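PDB 3H4Q: putative acetyltransferase from Staphylococcus aureus subsp. aureus Mu50, which is of unknown function but, as a member of the GNAT family, probably transfers an acetyl group from acetyl-CoA to a substrate not yet identified. Local coordinates for residues A[71-76]-A[121-126]; A[80-85]-A[108-113]; A[100-105]-A[139-144]; A[158-163]-A[182-187]. All coordinates share one frame; numbering follows the deposited sequence. Where two conformers were deposited one is given.

Interaction 1 (A[71-76]-A[121-126]); sequences YVLEEN and ATELFN
Leu73 on strand 71-75 and Leu124 on helix 121-126 carry this contact, and what passes between the two segments is apolar packing. The isobutyl group of Leu124 reaches across with its CD2 branch, which lies 3.9 Å from Leu73 CB. The same methyl comes within 4.0 Å of Val72 C, so it rests on the strand backbone as well as on a side chain, and reaches Tyr71 CB more loosely, at 4.5 Å. With CG of Leu124 anti to its own carbonyl carbon (chi1 -74°), the branch is carried down onto the sheet. One residue earlier in the helix, Glu123 offers its CB, which lies 3.8 Å from Leu73 CD1, the side chains slanting past each other. In the conformer described, the rest of the chain leads away from the strand. Tyr71 behaves similarly: its CB faces the helix, but the ring leads off to meet Tyr127 edge-to-face and helps line the pocket that holds a bound polyether. Helix and strand run at 134° with axes 8.9 Å apart at closest approach. Leu124 also touches Ile21 of strand 21-23 and Leu111 of strand 106-112, which places helix 120-134 across this face of the sheet, above strand 70-75.

Interaction 2 (A[80-85]-A[108-113]); sequences YGFIVV and IHRLTG
Ile83 holds CG1 anti to its backbone N (chi1 -171°), and Leu111 does the same with CG (chi1 177°); their side chains therefore slant across each other and bring Ile83 CD1 to 3.8 Å from Leu111 CD1. On the same face Ile108 CG2 lies 3.9 Å from Ile83 CG1. Phe82, on the other face, has CG between backbone N and carbonyl carbon (chi1 66°), its side chain alongside that of Thr112, with CZ 3.9 Å from Thr112 OG1. Strands 80-85 and 108-112 are antiparallel neighbours in the central GNAT sheet. Phe82 N donates to Thr112 O at 2.9 Å and Thr112 N to Phe82 O at 3.0 Å. Val84 N then donates to Arg110 O at 2.9 Å, and Val84 O accepts from His109 N, 3.0 Å away. Val84 lies opposite Arg110 but Val85 opposite Ile108, leaving His109 extra: a beta bulge, consistent with the one many GNAT enzymes carry in their fourth strand. Helix 120-134 covers Ile83, Val85, Ile108 and Leu111 through Val128 and Phe125, while Phe82 packs against Ile32 and Val36 of helix 29-42. His109 NE2 bonds to Asp86; in the conformer described, Arg110 reaches Asn148 and the carbonyl of Ala146.

Interaction 3 (A[100-105]-A[139-144]); sequences VNREGA and VILTDT
Val139 pushes its two methyls into the bend of loop 100-105. CG2 meets Val100 CG1 at 3.9 Å, the two valine side chains slanting past one another, while CG1 faces inward, between the Asn101 carbonyl and the methyl of Ala105. That inward branch is placed between backbone N and carbonyl carbon (chi1 52°); the 3.2 Å from Val139 CG1 to Ala105 CB is unusually short, perhaps partly coordinate error at this resolution. Two residues along the strand, Leu141 turns its CD2 methyl to the aliphatic part of Arg102. The two chains cross at about a right angle, and CD2 lies 3.7 Å from Arg102 CG. Arg102 then bends at chi3 (-65°), taking its guanidinium away from the leucine, where NH1 makes a long, weak ion pair with Asp94. Ala105 CB also lies 4.3 Å from Leu141 CG. Within the loop, Asn101 OD1 accepts from Glu103 N at 2.9 Å in an Asx turn, the N-H coming from above the carbonyl plane. Residues 102 to 105 form a type II beta turn, closed by Ala105 N to Arg102 O, with Gly104 at positive phi, leading into strand 106-112, the parallel neighbour of strand 139-143 in the GNAT sheet.

Interaction 4 (A[158-163]-A[182-187]); sequences FGFHKV and YYKNLK
His161 and Tyr183 pair in the antiparallel strands at the C-terminal edge of the GNAT sheet, where 161-162 is the outermost strand within the chain. His161 N donates to Tyr183 O at 2.8 Å, and Tyr183 N returns the bond to His161 O at 3.0 Å. The Tyr183 ring, with CG between its backbone N and carbonyl carbon (chi1 70°), leans toward its partner and lies with one face against His161 CB, a CH-pi contact of 4.0 Å to the centroid. The imidazole is nearly parallel to the phenol but slid so far that the rings barely overlap. Val163 CG1 comes to the edge of the same phenol, in its plane. On the opposite face Lys162 runs beside Tyr182, laying its CG 3.6 Å from Tyr182 CE2, and its ammonium group makes a cation-pi contact with Tyr180. Tyr182 CD2 also touches Phe160 CB, and its ring stacks on Phe155. The Phe160 ring takes Lys184 CB squarely over its centre, 3.7 Å from the centroid. From there Lys184 stays extended past the Schellman turn at Gly159, which ends helix 153-157; its NZ, 33° out of the carbonyl plane, donates to Phe158 O at 2.9 Å.

After strand 21-23 and two helices, the chain reaches strand 70-75, the start of interaction 1, which closes when helix 120-134 packs on it. Inside that loop, interaction 2 joins strands 78-86 and 106-112. Interaction 3 starts in the connection between those two strands and ends on strand 139-143, so it crosses both earlier loops. Interaction 4 follows in series, closing the loop between strand 161-162 and the last strand, 181-185. One sheet runs through all four: Leu73 pairs with Tyr80 between interactions 1 and 2, Ile108 with Leu141 between 2 and 3, and Thr142 with Tyr182 between 3 and 4. Phe125 packs on Ile108, Phe158 and Phe160, tying interactions 1, 2 and 4 together.

Interaction 1 (A[71-76]-A[121-126])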
loop_
_atom_site.group_PDB
_atom_site.type_symbol
_atom_site.label_atom_id
_atom_site.label_comp_id
_atom_site.label_asym_id
_atom_site.label_seq_id
_atom_site.Cartn_x
_atom_site.Cartn_y
_atom_site.Cartn_z
ATOM N N TYR A 71 4.067 5.767 4.074
ATOM C CA TYR A 71 3.996 5.705 5.536
ATOM C C TYR A 71 4.726 4.457 6.000
ATOM O O TYR A 71 4.745 3.443 5.268
ATOM C CB TYR A 71 2.569 5.560 6.026
ATOM C CG TYR A 71 1.641 6.729 5.846
ATOM C CD1 TYR A 71 0.878 6.869 4.703
ATOM C CD2 TYR A 71 1.478 7.663 6.859
ATOM C CE1 TYR A 71 -0.012 7.915 4.566
ATOM C CE2 TYR A 71 0.602 8.715 6.728
ATOM C CZ TYR A 71 -0.142 8.833 5.583
ATOM O OH TYR A 71 -1.011 9.881 5.462
ATOM N N VAL A 72 5.269 4.519 7.219
ATOM C CA VAL A 72 5.959 3.400 7.857
ATOM C C VAL A 72 5.367 3.147 9.237
ATOM O O VAL A 72 4.794 4.063 9.842
ATOM C CB VAL A 72 7.482 3.652 8.060
ATOM C CG1 VAL A 72 8.201 3.731 6.721
ATOM C CG2 VAL A 72 7.743 4.894 8.939
ATOM N N LEU A 73 5.456 1.900 9.713
ATOM C CA LEU A 73 5.038 1.571 11.084
ATOM C C LEU A 73 6.367 1.285 11.767
ATOM O O LEU A 73 7.149 0.460 11.296
ATOM C CB LEU A 73 4.047 0.411 11.132
ATOM C CG LEU A 73 3.466 0.092 12.523
ATOM C CD1 LEU A 73 2.188 -0.693 12.397
ATOM C CD2 LEU A 73 4.441 -0.681 13.359
ATOM N N GLU A 74 6.629 1.996 12.850
ATOM C CA GLU A 74 7.911 1.956 13.520
ATOM C C GLU A 74 7.787 1.874 15.036
ATOM O O GLU A 74 7.042 2.642 15.616
ATOM C CB GLU A 74 8.609 3.275 13.218
ATOM C CG GLU A 74 9.889 3.506 14.011
ATOM C CD GLU A 74 9.980 4.908 14.580
ATOM O OE1 GLU A 74 9.501 5.859 13.942
ATOM O OE2 GLU A 74 10.532 5.062 15.682
ATOM N N GLU A 75 8.525 0.958 15.667
ATOM C CA GLU A 75 8.644 0.901 17.133
ATOM C C GLU A 75 10.150 0.915 17.383
ATOM O O GLU A 75 10.906 0.329 16.598
ATOM C CB GLU A 75 7.985 -0.332 17.755
ATOM C CG GLU A 75 8.161 -0.421 19.285
ATOM N N ASN A 76 10.583 1.579 18.456
ATOM C CA ASN A 76 12.019 1.772 18.724
ATOM C C ASN A 76 12.455 2.482 17.458
ATOM O O ASN A 76 11.654 3.224 16.894
ATOM C CB ASN A 76 12.746 0.446 18.947
ATOM N N ALA A 121 1.072 -4.858 8.485
ATOM C CA ALA A 121 0.398 -4.599 7.204
ATOM C C ALA A 121 -1.051 -4.197 7.429
ATOM O O ALA A 121 -1.543 -3.238 6.833
ATOM C CB ALA A 121 0.454 -5.810 6.314
ATOM N N THR A 122 -1.717 -4.934 8.301
ATOM C CA THR A 122 -3.099 -4.690 8.629
ATOM C C THR A 122 -3.280 -3.325 9.249
ATOM O O THR A 122 -4.202 -2.611 8.878
ATOM C CB THR A 122 -3.616 -5.784 9.578
ATOM O OG1 THR A 122 -3.359 -7.064 8.980
ATOM C CG2 THR A 122 -5.110 -5.638 9.858
ATOM N N GLU A 123 -2.402 -2.940 10.168
ATOM C CA GLU A 123 -2.500 -1.632 10.813
ATOM C C GLU A 123 -2.295 -0.492 9.820
ATOM O O GLU A 123 -2.977 0.518 9.870
ATOM C CB GLU A 123 -1.479 -1.518 11.949
ATOM C CG GLU A 123 -1.759 -2.448 13.121
ATOM C CD GLU A 123 -3.091 -2.156 13.790
ATOM O OE1 GLU A 123 -3.377 -0.962 14.049
ATOM O OE2 GLU A 123 -3.840 -3.122 14.066
ATOM N N LEU A 124 -1.342 -0.654 8.921
ATOM C CA LEU A 124 -1.060 0.379 7.937
ATOM C C LEU A 124 -2.221 0.552 6.953
ATOM O O LEU A 124 -2.648 1.675 6.646
ATOM C CB LEU A 124 0.233 0.032 7.190
ATOM C CG LEU A 124 1.543 0.228 7.969
ATOM C CD1 LEU A 124 2.717 -0.364 7.183
ATOM C CD2 LEU A 124 1.790 1.740 8.257
ATOM N N PHE A 125 -2.738 -0.577 6.475
ATOM C CA PHE A 125 -3.834 -0.584 5.505
ATOM C C PHE A 125 -5.015 0.143 6.141
ATOM O O PHE A 125 -5.684 0.990 5.542
ATOM C CB PHE A 125 -4.240 -2.026 5.198
ATOM C CG PHE A 125 -4.838 -2.245 3.828
ATOM C CD1 PHE A 125 -5.634 -1.294 3.198
ATOM C CD2 PHE A 125 -4.699 -3.503 3.223
ATOM C CE1 PHE A 125 -6.196 -1.560 1.949
ATOM C CE2 PHE A 125 -5.266 -3.787 1.982
ATOM C CZ PHE A 125 -6.014 -2.818 1.339
ATOM N N ASN A 126 -5.230 -0.180 7.397
ATOM C CA ASN A 126 -6.322 0.364 8.124
ATOM C C ASN A 126 -6.155 1.833 8.425
ATOM O O ASN A 126 -7.135 2.578 8.447
ATOM C CB ASN A 126 -6.458 -0.436 9.404
ATOM C CG ASN A 126 -7.706 -0.149 10.106
ATOM O OD1 ASN A 126 -8.712 -0.806 9.872
ATOM N ND2 ASN A 126 -7.693 0.879 10.924
#

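Interaction 2 (A[80-85]-A[108-113])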
loop_
_atom_site.group_PDB
_atom_site.type_symbol
_atom_site.label_atom_id
_atom_site.label_comp_id
_atom_site.label_asym_id
_atom_site.label_seq_id
_atom_site.Cartn_x
_atom_site.Cartn_y
_atom_site.Cartn_z
ATOM N N TYR A 80 8.652 -1.873 10.771
ATOM C CA TYR A 80 8.001 -3.184 10.671
ATOM C C TYR A 80 7.066 -3.337 9.482
ATOM O O TYR A 80 6.494 -4.415 9.282
ATOM C CB TYR A 80 7.241 -3.487 11.964
ATOM C CG TYR A 80 8.159 -3.685 13.137
ATOM C CD1 TYR A 80 8.830 -4.884 13.313
ATOM C CD2 TYR A 80 8.373 -2.683 14.056
ATOM C CE1 TYR A 80 9.673 -5.085 14.384
ATOM C CE2 TYR A 80 9.233 -2.873 15.137
ATOM C CZ TYR A 80 9.875 -4.078 15.292
ATOM O OH TYR A 80 10.743 -4.276 16.357
ATOM N N GLY A 81 6.903 -2.267 8.707
ATOM C CA GLY A 81 6.136 -2.315 7.476
ATOM C C GLY A 81 5.997 -0.944 6.849
ATOM O O GLY A 81 6.292 0.065 7.495
ATOM N N PHE A 82 5.572 -0.892 5.590
ATOM C CA PHE A 82 5.280 0.386 4.940
ATOM C C PHE A 82 4.125 0.254 3.954
ATOM O O PHE A 82 3.732 -0.850 3.600
ATOM C CB PHE A 82 6.509 0.959 4.225
ATOM C CG PHE A 82 6.978 0.146 3.054
ATOM C CD1 PHE A 82 7.879 -0.894 3.226
ATOM C CD2 PHE A 82 6.551 0.451 1.770
ATOM C CE1 PHE A 82 8.330 -1.632 2.146
ATOM C CE2 PHE A 82 6.991 -0.288 0.680
ATOM C CZ PHE A 82 7.888 -1.334 0.873
ATOM N N ILE A 83 3.618 1.394 3.510
ATOM C CA ILE A 83 2.514 1.461 2.573
ATOM C C ILE A 83 2.691 2.728 1.746
ATOM O O ILE A 83 3.149 3.750 2.259
ATOM C CB ILE A 83 1.142 1.484 3.310
ATOM C CG1 ILE A 83 -0.031 1.333 2.334
ATOM C CG2 ILE A 83 0.968 2.763 4.128
ATOM C CD1 ILE A 83 -1.379 0.980 3.029
ATOM N N VAL A 84 2.364 2.648 0.458
ATOM C CA VAL A 84 2.448 3.782 -0.462
ATOM C C VAL A 84 1.038 4.042 -0.972
ATOM O O VAL A 84 0.405 3.132 -1.496
ATOM C CB VAL A 84 3.345 3.425 -1.612
ATOM C CG1 VAL A 84 3.336 4.512 -2.661
ATOM C CG2 VAL A 84 4.761 3.165 -1.081
ATOM N N VAL A 85 0.535 5.260 -0.793
ATOM C CA VAL A 85 -0.813 5.626 -1.225
ATOM C C VAL A 85 -0.820 7.036 -1.808
ATOM O O VAL A 85 -0.125 7.933 -1.311
ATOM C CB VAL A 85 -1.820 5.580 -0.071
ATOM C CG1 VAL A 85 -1.370 6.482 1.076
ATOM C CG2 VAL A 85 -3.190 5.993 -0.557
ATOM N N ILE A 108 -3.749 2.400 -3.404
ATOM C CA ILE A 108 -2.700 1.786 -2.593
ATOM C C ILE A 108 -1.836 1.017 -3.570
ATOM O O ILE A 108 -2.278 0.042 -4.172
ATOM C CB ILE A 108 -3.272 0.848 -1.537
ATOM C CG1 ILE A 108 -4.157 1.671 -0.593
ATOM C CG2 ILE A 108 -2.126 0.120 -0.782
ATOM C CD1 ILE A 108 -4.816 0.893 0.493
ATOM N N HIS A 109 -0.603 1.473 -3.737
ATOM C CA HIS A 109 0.297 0.885 -4.708
ATOM C C HIS A 109 1.143 -0.205 -4.170
ATOM O O HIS A 109 1.518 -1.087 -4.912
ATOM C CB HIS A 109 1.233 1.949 -5.264
ATOM C CG HIS A 109 0.524 3.035 -5.993
ATOM N ND1 HIS A 109 -0.048 2.831 -7.226
ATOM C CD2 HIS A 109 0.281 4.326 -5.668
ATOM C CE1 HIS A 109 -0.606 3.953 -7.638
ATOM N NE2 HIS A 109 -0.422 4.876 -6.712
ATOM N N ARG A 110 1.477 -0.146 -2.888
ATOM C CA ARG A 110 2.306 -1.182 -2.291
ATOM C C ARG A 110 2.087 -1.212 -0.788
ATOM O O ARG A 110 1.860 -0.189 -0.172
ATOM C CB ARG A 110 3.781 -0.948 -2.625
ATOM C CG ARG A 110 4.699 -2.132 -2.335
ATOM C CD ARG A 110 4.475 -3.314 -3.281
ATOM N NE ARG A 110 5.461 -4.364 -3.024
ATOM C CZ ARG A 110 5.338 -5.357 -2.146
ATOM N NH1 ARG A 110 4.246 -5.504 -1.411
ATOM N NH2 ARG A 110 6.335 -6.218 -2.015
ATOM N N LEU A 111 2.109 -2.413 -0.220
ATOM C CA LEU A 111 1.918 -2.643 1.219
ATOM C C LEU A 111 2.782 -3.839 1.620
ATOM O O LEU A 111 2.764 -4.865 0.951
ATOM C CB LEU A 111 0.457 -2.976 1.526
ATOM C CG LEU A 111 0.078 -3.320 2.977
ATOM C CD1 LEU A 111 0.460 -2.197 3.954
ATOM C CD2 LEU A 111 -1.424 -3.599 3.074
ATOM N N THR A 112 3.550 -3.710 2.692
ATOM C CA THR A 112 4.370 -4.816 3.173
ATOM C C THR A 112 4.509 -4.698 4.667
ATOM O O THR A 112 4.640 -3.585 5.182
ATOM C CB THR A 112 5.801 -4.785 2.637
ATOM O OG1 THR A 112 5.792 -4.587 1.220
ATOM C CG2 THR A 112 6.489 -6.081 2.949
ATOM N N GLY A 113 4.457 -5.850 5.336
ATOM C CA GLY A 113 4.661 -5.982 6.772
ATOM C C GLY A 113 6.018 -6.638 6.950
ATOM O O GLY A 113 6.879 -6.531 6.065
#

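Interaction 3 (A[100-105]-A[139-144])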
loop_
_atom_site.group_PDB
_atom_site.type_symbol
_atom_site.label_atom_id
_atom_site.label_comp_id
_atom_site.label_asym_id
_atom_site.label_seq_id
_atom_site.Cartn_x
_atom_site.Cartn_y
_atom_site.Cartn_z
ATOM N N VAL A 100 -17.547 1.549 -10.533
ATOM C CA VAL A 100 -17.564 2.670 -9.614
ATOM C C VAL A 100 -16.844 3.858 -10.261
ATOM O O VAL A 100 -16.056 3.676 -11.194
ATOM C CB VAL A 100 -16.892 2.250 -8.284
ATOM C CG1 VAL A 100 -15.377 2.148 -8.450
ATOM C CG2 VAL A 100 -17.242 3.208 -7.191
ATOM N N ASN A 101 -17.149 5.071 -9.802
ATOM C CA ASN A 101 -16.495 6.276 -10.319
ATOM C C ASN A 101 -15.088 6.383 -9.723
ATOM O O ASN A 101 -14.897 6.199 -8.521
ATOM C CB ASN A 101 -17.308 7.527 -9.983
ATOM C CG ASN A 101 -16.762 8.789 -10.642
ATOM O OD1 ASN A 101 -15.667 8.800 -11.214
ATOM N ND2 ASN A 101 -17.538 9.866 -10.560
ATOM N N ARG A 102 -14.118 6.685 -10.579
ATOM C CA ARG A 102 -12.720 6.768 -10.183
ATOM C C ARG A 102 -12.173 8.182 -10.043
ATOM O O ARG A 102 -11.093 8.358 -9.461
ATOM C CB ARG A 102 -11.842 6.008 -11.182
ATOM C CG ARG A 102 -11.986 4.493 -11.137
ATOM C CD ARG A 102 -10.946 3.853 -12.038
ATOM N NE ARG A 102 -11.172 4.198 -13.444
ATOM C CZ ARG A 102 -10.247 4.198 -14.406
ATOM N NH1 ARG A 102 -8.974 3.914 -14.145
ATOM N NH2 ARG A 102 -10.597 4.530 -15.644
ATOM N N GLU A 103 -12.878 9.172 -10.592
ATOM C CA GLU A 103 -12.439 10.562 -10.499
ATOM C C GLU A 103 -12.041 10.856 -9.051
ATOM O O GLU A 103 -12.848 10.675 -8.145
ATOM C CB GLU A 103 -13.548 11.513 -10.944
ATOM N N GLY A 104 -10.784 11.231 -8.830
ATOM C CA GLY A 104 -10.321 11.580 -7.495
ATOM C C GLY A 104 -10.097 10.448 -6.499
ATOM O O GLY A 104 -9.835 10.697 -5.321
ATOM N N ALA A 105 -10.172 9.206 -6.951
ATOM C CA ALA A 105 -9.978 8.073 -6.061
ATOM C C ALA A 105 -8.523 7.961 -5.591
ATOM O O ALA A 105 -7.607 8.445 -6.264
ATOM C CB ALA A 105 -10.394 6.796 -6.762
ATOM N N VAL A 139 -13.947 6.234 -2.955
ATOM C CA VAL A 139 -13.394 5.029 -3.528
ATOM C C VAL A 139 -11.885 4.957 -3.333
ATOM O O VAL A 139 -11.177 5.934 -3.544
ATOM C CB VAL A 139 -13.755 4.911 -5.037
ATOM C CG1 VAL A 139 -13.389 6.167 -5.778
ATOM C CG2 VAL A 139 -13.068 3.712 -5.665
ATOM N N ILE A 140 -11.414 3.793 -2.900
ATOM C CA ILE A 140 -9.988 3.541 -2.757
ATOM C C ILE A 140 -9.715 2.313 -3.635
ATOM O O ILE A 140 -10.460 1.329 -3.575
ATOM C CB ILE A 140 -9.565 3.411 -1.254
ATOM C CG1 ILE A 140 -8.085 3.159 -1.107
ATOM C CG2 ILE A 140 -10.271 2.292 -0.545
ATOM C CD1 ILE A 140 -7.668 3.185 0.376
ATOM N N LEU A 141 -8.732 2.401 -4.528
ATOM C CA LEU A 141 -8.407 1.262 -5.385
ATOM C C LEU A 141 -6.996 0.682 -5.218
ATOM O O LEU A 141 -6.142 1.239 -4.513
ATOM C CB LEU A 141 -8.862 1.479 -6.832
ATOM C CG LEU A 141 -9.019 2.816 -7.556
ATOM C CD1 LEU A 141 -7.927 3.064 -8.555
ATOM C CD2 LEU A 141 -10.307 2.761 -8.328
ATOM N N THR A 142 -6.793 -0.505 -5.773
ATOM C CA THR A 142 -5.517 -1.180 -5.642
ATOM C C THR A 142 -5.506 -2.355 -6.591
ATOM O O THR A 142 -6.399 -2.484 -7.416
ATOM C CB THR A 142 -5.272 -1.648 -4.190
ATOM O OG1 THR A 142 -3.934 -2.157 -4.061
ATOM C CG2 THR A 142 -6.294 -2.696 -3.760
ATOM N N ASP A 143 -4.488 -3.197 -6.502
ATOM C CA ASP A 143 -4.395 -4.342 -7.381
ATOM C C ASP A 143 -3.551 -5.436 -6.743
ATOM O O ASP A 143 -2.819 -5.190 -5.775
ATOM C CB ASP A 143 -3.862 -3.920 -8.761
ATOM C CG ASP A 143 -2.464 -3.342 -8.701
ATOM O OD1 ASP A 143 -1.514 -4.137 -8.557
ATOM O OD2 ASP A 143 -2.311 -2.107 -8.852
ATOM N N THR A 144 -3.670 -6.642 -7.291
ATOM C CA THR A 144 -2.960 -7.810 -6.779
ATOM C C THR A 144 -1.492 -7.532 -6.484
ATOM O O THR A 144 -0.950 -7.993 -5.470
ATOM C CB THR A 144 -3.028 -8.947 -7.780
ATOM O OG1 THR A 144 -4.398 -9.305 -7.973
ATOM C CG2 THR A 144 -2.251 -10.152 -7.288
#

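Interaction 4 (A[158-163]-A[182-187])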
loop_
_atom_site.group_PDB
_atom_site.type_symbol
_atom_site.label_atom_id
_atom_site.label_comp_id
_atom_site.label_asym_id
_atom_site.label_seq_id
_atom_site.Cartn_x
_atom_site.Cartn_y
_atom_site.Cartn_z
ATOM N N PHE A 158 -10.320 -6.437 4.091
ATOM C CA PHE A 158 -10.767 -5.048 4.000
ATOM C C PHE A 158 -11.914 -4.751 3.049
ATOM O O PHE A 158 -12.196 -3.589 2.763
ATOM C CB PHE A 158 -9.574 -4.164 3.728
ATOM C CG PHE A 158 -8.617 -4.131 4.873
ATOM C CD1 PHE A 158 -8.888 -3.325 5.985
ATOM C CD2 PHE A 158 -7.462 -4.915 4.867
ATOM C CE1 PHE A 158 -8.019 -3.292 7.066
ATOM C CE2 PHE A 158 -6.588 -4.896 5.929
ATOM C CZ PHE A 158 -6.861 -4.084 7.041
ATOM N N GLY A 159 -12.600 -5.792 2.592
ATOM C CA GLY A 159 -13.758 -5.608 1.758
ATOM C C GLY A 159 -13.555 -5.045 0.365
ATOM O O GLY A 159 -14.440 -4.341 -0.138
ATOM N N PHE A 160 -12.420 -5.347 -0.274
ATOM C CA PHE A 160 -12.220 -4.931 -1.670
ATOM C C PHE A 160 -12.903 -5.899 -2.597
ATOM O O PHE A 160 -13.082 -7.082 -2.263
ATOM C CB PHE A 160 -10.755 -4.842 -2.039
ATOM C CG PHE A 160 -10.083 -3.613 -1.522
ATOM C CD1 PHE A 160 -9.733 -3.512 -0.190
ATOM C CD2 PHE A 160 -9.793 -2.571 -2.363
ATOM C CE1 PHE A 160 -9.114 -2.382 0.290
ATOM C CE2 PHE A 160 -9.173 -1.447 -1.900
ATOM C CZ PHE A 160 -8.831 -1.344 -0.573
ATOM N N HIS A 161 -13.281 -5.391 -3.765
ATOM C CA HIS A 161 -13.978 -6.177 -4.782
ATOM C C HIS A 161 -13.142 -6.209 -6.044
ATOM O O HIS A 161 -12.602 -5.185 -6.441
ATOM C CB HIS A 161 -15.342 -5.547 -5.068
ATOM C CG HIS A 161 -16.288 -5.628 -3.912
ATOM N ND1 HIS A 161 -16.214 -4.779 -2.829
ATOM C CD2 HIS A 161 -17.318 -6.469 -3.659
ATOM C CE1 HIS A 161 -17.160 -5.091 -1.960
ATOM N NE2 HIS A 161 -17.843 -6.114 -2.439
ATOM N N LYS A 162 -13.013 -7.388 -6.643
ATOM C CA LYS A 162 -12.271 -7.568 -7.887
ATOM C C LYS A 162 -12.988 -6.956 -9.075
ATOM O O LYS A 162 -14.209 -6.821 -9.062
ATOM C CB LYS A 162 -12.143 -9.053 -8.217
ATOM C CG LYS A 162 -11.323 -9.842 -7.259
ATOM C CD LYS A 162 -11.279 -11.303 -7.673
ATOM C CE LYS A 162 -10.328 -12.035 -6.769
ATOM N NZ LYS A 162 -10.777 -11.936 -5.348
ATOM N N VAL A 163 -12.223 -6.638 -10.118
ATOM C CA VAL A 163 -12.771 -6.126 -11.382
ATOM C C VAL A 163 -11.981 -6.712 -12.547
ATOM O O VAL A 163 -10.806 -7.058 -12.387
ATOM C CB VAL A 163 -12.725 -4.592 -11.451
ATOM C CG1 VAL A 163 -13.662 -3.991 -10.428
ATOM C CG2 VAL A 163 -11.304 -4.080 -11.228
ATOM N N TYR A 182 -8.709 -4.025 -7.852
ATOM C CA TYR A 182 -9.707 -3.999 -6.804
ATOM C C TYR A 182 -10.176 -2.581 -6.496
ATOM O O TYR A 182 -9.423 -1.609 -6.668
ATOM C CB TYR A 182 -9.089 -4.500 -5.506
ATOM C CG TYR A 182 -8.753 -5.962 -5.420
ATOM C CD1 TYR A 182 -7.510 -6.436 -5.826
ATOM C CD2 TYR A 182 -9.641 -6.856 -4.848
ATOM C CE1 TYR A 182 -7.186 -7.767 -5.706
ATOM C CE2 TYR A 182 -9.329 -8.199 -4.731
ATOM C CZ TYR A 182 -8.101 -8.645 -5.157
ATOM O OH TYR A 182 -7.794 -9.973 -5.031
ATOM N N TYR A 183 -11.412 -2.475 -6.011
ATOM C CA TYR A 183 -11.926 -1.210 -5.524
ATOM C C TYR A 183 -12.640 -1.456 -4.215
ATOM O O TYR A 183 -13.090 -2.562 -3.932
ATOM C CB TYR A 183 -12.894 -0.552 -6.517
ATOM C CG TYR A 183 -14.212 -1.270 -6.649
ATOM C CD1 TYR A 183 -15.270 -0.996 -5.785
ATOM C CD2 TYR A 183 -14.398 -2.222 -7.624
ATOM C CE1 TYR A 183 -16.473 -1.666 -5.894
ATOM C CE2 TYR A 183 -15.596 -2.900 -7.742
ATOM C CZ TYR A 183 -16.633 -2.617 -6.876
ATOM O OH TYR A 183 -17.827 -3.292 -7.001
ATOM N N LYS A 184 -12.733 -0.402 -3.422
ATOM C CA LYS A 184 -13.485 -0.414 -2.179
ATOM C C LYS A 184 -14.323 0.850 -2.154
ATOM O O LYS A 184 -13.792 1.948 -2.341
ATOM C CB LYS A 184 -12.588 -0.433 -0.943
ATOM C CG LYS A 184 -13.413 -0.401 0.333
ATOM C CD LYS A 184 -12.628 -0.531 1.619
ATOM C CE LYS A 184 -13.611 -0.862 2.760
ATOM N NZ LYS A 184 -12.931 -1.105 4.066
ATOM N N ASN A 185 -15.628 0.683 -1.953
ATOM C CA ASN A 185 -16.544 1.798 -1.816
ATOM C C ASN A 185 -16.535 2.140 -0.333
ATOM O O ASN A 185 -16.948 1.327 0.497
ATOM C CB ASN A 185 -17.950 1.404 -2.274
ATOM C CG ASN A 185 -18.931 2.573 -2.274
ATOM O OD1 ASN A 185 -18.533 3.737 -2.285
ATOM N ND2 ASN A 185 -20.221 2.262 -2.282
ATOM N N LEU A 186 -16.059 3.339 0.002
ATOM C CA LEU A 186 -15.990 3.788 1.392
ATOM C C LEU A 186 -17.327 4.341 1.941
ATOM O O LEU A 186 -17.317 5.194 2.822
ATOM C CB LEU A 186 -14.882 4.848 1.528
ATOM C CG LEU A 186 -13.448 4.454 1.124
ATOM C CD1 LEU A 186 -12.519 5.633 1.221
ATOM C CD2 LEU A 186 -12.930 3.317 1.990
ATOM N N LYS A 187 -18.470 3.858 1.449
ATOM C CA LYS A 187 -19.765 4.346 1.923
ATOM C C LYS A 187 -20.872 3.322 1.689
ATOM O O LYS A 187 -20.722 2.153 2.044
ATOM C CB LYS A 187 -20.109 5.675 1.241
ATOM C CG LYS A 187 -20.299 5.578 -0.268
ATOM C CD LYS A 187 -20.359 6.952 -0.933
ATOM C CE LYS A 187 -20.724 6.834 -2.418
ATOM N NZ LYS A 187 -19.762 5.992 -3.199
#